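Local coordinates for protein aminotransferase (Paracoccus denitrificans, PDB 4GRX) that probably transfers amino groups between omega-amines or amino acids and keto or aldehyde acceptors, using covalently bound pyridoxal phosphate, as a class III omega-aminotransferase, at residues Glu114-Phe118 against Thr280-Leu284. Numbering follows the deposited sequence.
Sequences EVSPF and TWGCL. With NA (sodium ion), chain E.
A carbonyl at the C-terminal end of a helix often lacks an in-helix partner, and an indole N-H from elsewhere in the chain can supply one. Here residues 114-118 carry the last turn of helix 103-115 into a loop: Glu-114 and Val-115 are helical, and Ser-116 breaks away (phi/psi -72/158°). Residues 280-284 run from loop into helix 282-285, with Trp-281 extended (-144/147°) at its N-cap position. The backbones do not pair: Val-115 CA lies 7.8 Å from Thr-280 CA, Ser-116 CA 8.0 Å from Trp-281 CA and Pro-117 CA 7.8 Å from Leu-284 CA, and the Trp-281 indole spans the gap to the main chain of Val-115.

The single hydrogen bond across it runs from Trp-281 NE1 to Val-115 O, 2.8 Å and nearly straight at 169°. Trp-281 adopts chi1 -56° (m) and chi2 107°, which turns the indole so that NE1 on its edge faces Val-115 O, near the ring plane.

Apolar contacts accompany this bond. Pro-117 lies over one indole face, its CD 3.5 Å from Trp-281 CD1; its CG is 4.3 Å from Cys-283 SG and its CB 4.4 Å from Leu-284 CD2. Val-115 CG2 approaches Trp-281 CZ2 at 4.1 Å. Ile-293 of strand 292-295, in the seven-stranded sheet of this PLP-dependent aminotransferase fold, touches Trp-281, Pro-117 and Phe-118.

Within the loop, Ser-116 OG accepts from Phe-118 N at 3.0 Å, an ST turn. Sodium is bound by Glu-114 O (2.8 Å), Ser-116 O (2.5 Å), Phe-118 O (2.2 Å), water 1 O (2.2 Å) and Val-113 O. At the start of helix 282-285, Glu-269 accepts from Gly-282 N (OE1) and Cys-283 N (OE2).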
ATOM      1  N   GLU A 114      20.133  -7.669 -10.514  1.00 44.75           N
ATOM      2  CA  GLU A 114      21.559  -7.458 -10.659  1.00 46.31           C
ATOM      3  C   GLU A 114      22.237  -6.934  -9.365  1.00 45.23           C
ATOM      4  O   GLU A 114      23.179  -7.572  -8.855  1.00 45.82           O
ATOM      5  CB  GLU A 114      21.819  -6.546 -11.840  1.00 47.51           C
ATOM      6  CG  GLU A 114      23.273  -6.464 -12.202  1.00 49.66           C
ATOM      7  CD  GLU A 114      23.669  -5.091 -12.683  1.00 50.33           C
ATOM      8  OE1 GLU A 114      24.892  -4.846 -12.736  1.00 52.12           O
ATOM      9  OE2 GLU A 114      22.777  -4.265 -13.003  1.00 49.51           O
ATOM     10  N   VAL A 115      21.745  -5.807  -8.833  1.00 43.05           N
ATOM     11  CA  VAL A 115      22.282  -5.219  -7.586  1.00 41.73           C
ATOM     12  C   VAL A 115      22.017  -6.085  -6.350  1.00 40.88           C
ATOM     13  O   VAL A 115      22.629  -5.889  -5.300  1.00 40.19           O
ATOM     14  CB  VAL A 115      21.747  -3.787  -7.313  1.00 40.18           C
ATOM     15  CG1 VAL A 115      22.093  -2.845  -8.457  1.00 40.98           C
ATOM     16  CG2 VAL A 115      20.244  -3.789  -7.058  1.00 38.60           C
ATOM     17  N   SER A 116      21.087  -7.028  -6.485  1.00 40.92           N
ATOM     18  CA  SER A 116      20.752  -7.942  -5.412  1.00 40.49           C
ATOM     19  C   SER A 116      21.913  -8.904  -5.273  1.00 42.11           C
ATOM     20  O   SER A 116      22.683  -9.063  -6.215  1.00 44.02           O
ATOM     21  CB  SER A 116      19.453  -8.699  -5.732  1.00 40.36           C
ATOM     22  OG  SER A 116      19.702  -9.993  -6.267  1.00 41.77           O
ATOM     23  N   PRO A 117      22.055  -9.543  -4.105  1.00 42.08           N
ATOM     24  CA  PRO A 117      23.081 -10.576  -3.948  1.00 43.92           C
ATOM     25  C   PRO A 117      22.810 -11.877  -4.718  1.00 45.53           C
ATOM     26  O   PRO A 117      23.712 -12.701  -4.843  1.00 47.52           O
ATOM     27  CB  PRO A 117      23.080 -10.847  -2.438  1.00 43.35           C
ATOM     28  CG  PRO A 117      21.731 -10.384  -1.957  1.00 41.51           C
ATOM     29  CD  PRO A 117      21.392  -9.219  -2.826  1.00 40.47           C
ATOM     30  N   PHE A 118      21.597 -12.060  -5.232  1.00 45.41           N
ATOM     31  CA  PHE A 118      21.230 -13.312  -5.917  1.00 47.49           C
ATOM     32  C   PHE A 118      21.767 -13.374  -7.351  1.00 50.07           C
ATOM     33  O   PHE A 118      21.856 -12.333  -8.022  1.00 49.58           O
ATOM     34  CB  PHE A 118      19.704 -13.483  -5.948  1.00 46.16           C
ATOM     35  CG  PHE A 118      19.016 -13.228  -4.625  1.00 43.87           C
ATOM     36  CD1 PHE A 118      19.389 -13.926  -3.476  1.00 43.77           C
ATOM     37  CD2 PHE A 118      17.976 -12.312  -4.542  1.00 41.91           C
ATOM     38  CE1 PHE A 118      18.756 -13.703  -2.272  1.00 42.21           C
ATOM     39  CE2 PHE A 118      17.333 -12.084  -3.336  1.00 40.57           C
ATOM     40  CZ  PHE A 118      17.723 -12.783  -2.198  1.00 40.76           C
ATOM     41  N   THR A 280      25.401  -2.238   0.114  1.00 32.35           N
ATOM     42  CA  THR A 280      24.187  -2.211  -0.697  1.00 31.63           C
ATOM     43  C   THR A 280      23.023  -2.893   0.038  1.00 30.92           C
ATOM     44  O   THR A 280      21.853  -2.570  -0.184  1.00 30.27           O
ATOM     45  CB  THR A 280      24.422  -2.872  -2.061  1.00 32.30           C
ATOM     46  OG1 THR A 280      25.608  -2.327  -2.644  1.00 33.38           O
ATOM     47  CG2 THR A 280      23.237  -2.650  -3.010  1.00 31.45           C
ATOM     48  N   TRP A 281      23.357  -3.830   0.921  1.00 31.08           N
ATOM     49  CA  TRP A 281      22.361  -4.569   1.668  1.00 30.02           C
ATOM     50  C   TRP A 281      22.875  -4.836   3.027  1.00 30.04           C
ATOM     51  O   TRP A 281      24.076  -5.044   3.210  1.00 30.52           O
ATOM     52  CB  TRP A 281      22.044  -5.900   0.990  1.00 30.30           C
ATOM     53  CG  TRP A 281      21.595  -5.745  -0.434  1.00 30.31           C
ATOM     54  CD1 TRP A 281      22.312  -6.049  -1.589  1.00 31.39           C
ATOM     55  CD2 TRP A 281      20.314  -5.214  -0.908  1.00 29.59           C
ATOM     56  NE1 TRP A 281      21.576  -5.766  -2.711  1.00 31.38           N
ATOM     57  CE2 TRP A 281      20.370  -5.257  -2.378  1.00 30.24           C
ATOM     58  CE3 TRP A 281      19.168  -4.724  -0.291  1.00 28.52           C
ATOM     59  CZ2 TRP A 281      19.319  -4.817  -3.167  1.00 29.75           C
ATOM     60  CZ3 TRP A 281      18.111  -4.292  -1.103  1.00 28.12           C
ATOM     61  CH2 TRP A 281      18.188  -4.341  -2.503  1.00 28.78           C
ATOM     62  N   GLY A 282      21.954  -4.861   3.989  1.00 29.30           N
ATOM     63  CA  GLY A 282      22.266  -5.272   5.350  1.00 29.76           C
ATOM     64  C   GLY A 282      22.805  -6.691   5.438  1.00 30.71           C
ATOM     65  O   GLY A 282      23.700  -6.967   6.245  1.00 31.74           O
ATOM     66  N   CYS A 283      22.284  -7.585   4.601  1.00 30.51           N
ATOM     67  CA  CYS A 283      22.767  -8.959   4.565  1.00 31.64           C
ATOM     68  C   CYS A 283      24.185  -9.094   3.974  1.00 32.80           C
ATOM     69  O   CYS A 283      24.898 -10.056   4.263  1.00 34.18           O
ATOM     70  CB  CYS A 283      21.763  -9.878   3.867  1.00 32.21           C
ATOM     71  SG  CYS A 283      21.349  -9.416   2.173  1.00 35.09           S
ATOM     72  N   LEU A 284      24.608  -8.135   3.160  1.00 32.40           N
ATOM     73  CA  LEU A 284      26.020  -8.045   2.822  1.00 33.35           C
ATOM     74  C   LEU A 284      26.825  -7.690   4.071  1.00 33.92           C
ATOM     75  O   LEU A 284      27.788  -8.380   4.387  1.00 35.10           O
ATOM     76  CB  LEU A 284      26.286  -7.047   1.684  1.00 33.12           C
ATOM     77  CG  LEU A 284      25.707  -7.418   0.310  1.00 32.95           C
ATOM     78  CD1 LEU A 284      25.867  -6.286  -0.700  1.00 32.94           C
ATOM     79  CD2 LEU A 284      26.269  -8.722  -0.239  1.00 33.92           C
TER
HETATM   80 NA    NA E 501      22.543 -10.227  -8.429  1.00 28.17          NA
HETATM   81  O   HOH W   1      24.682 -10.075  -7.812  1.00 36.59           O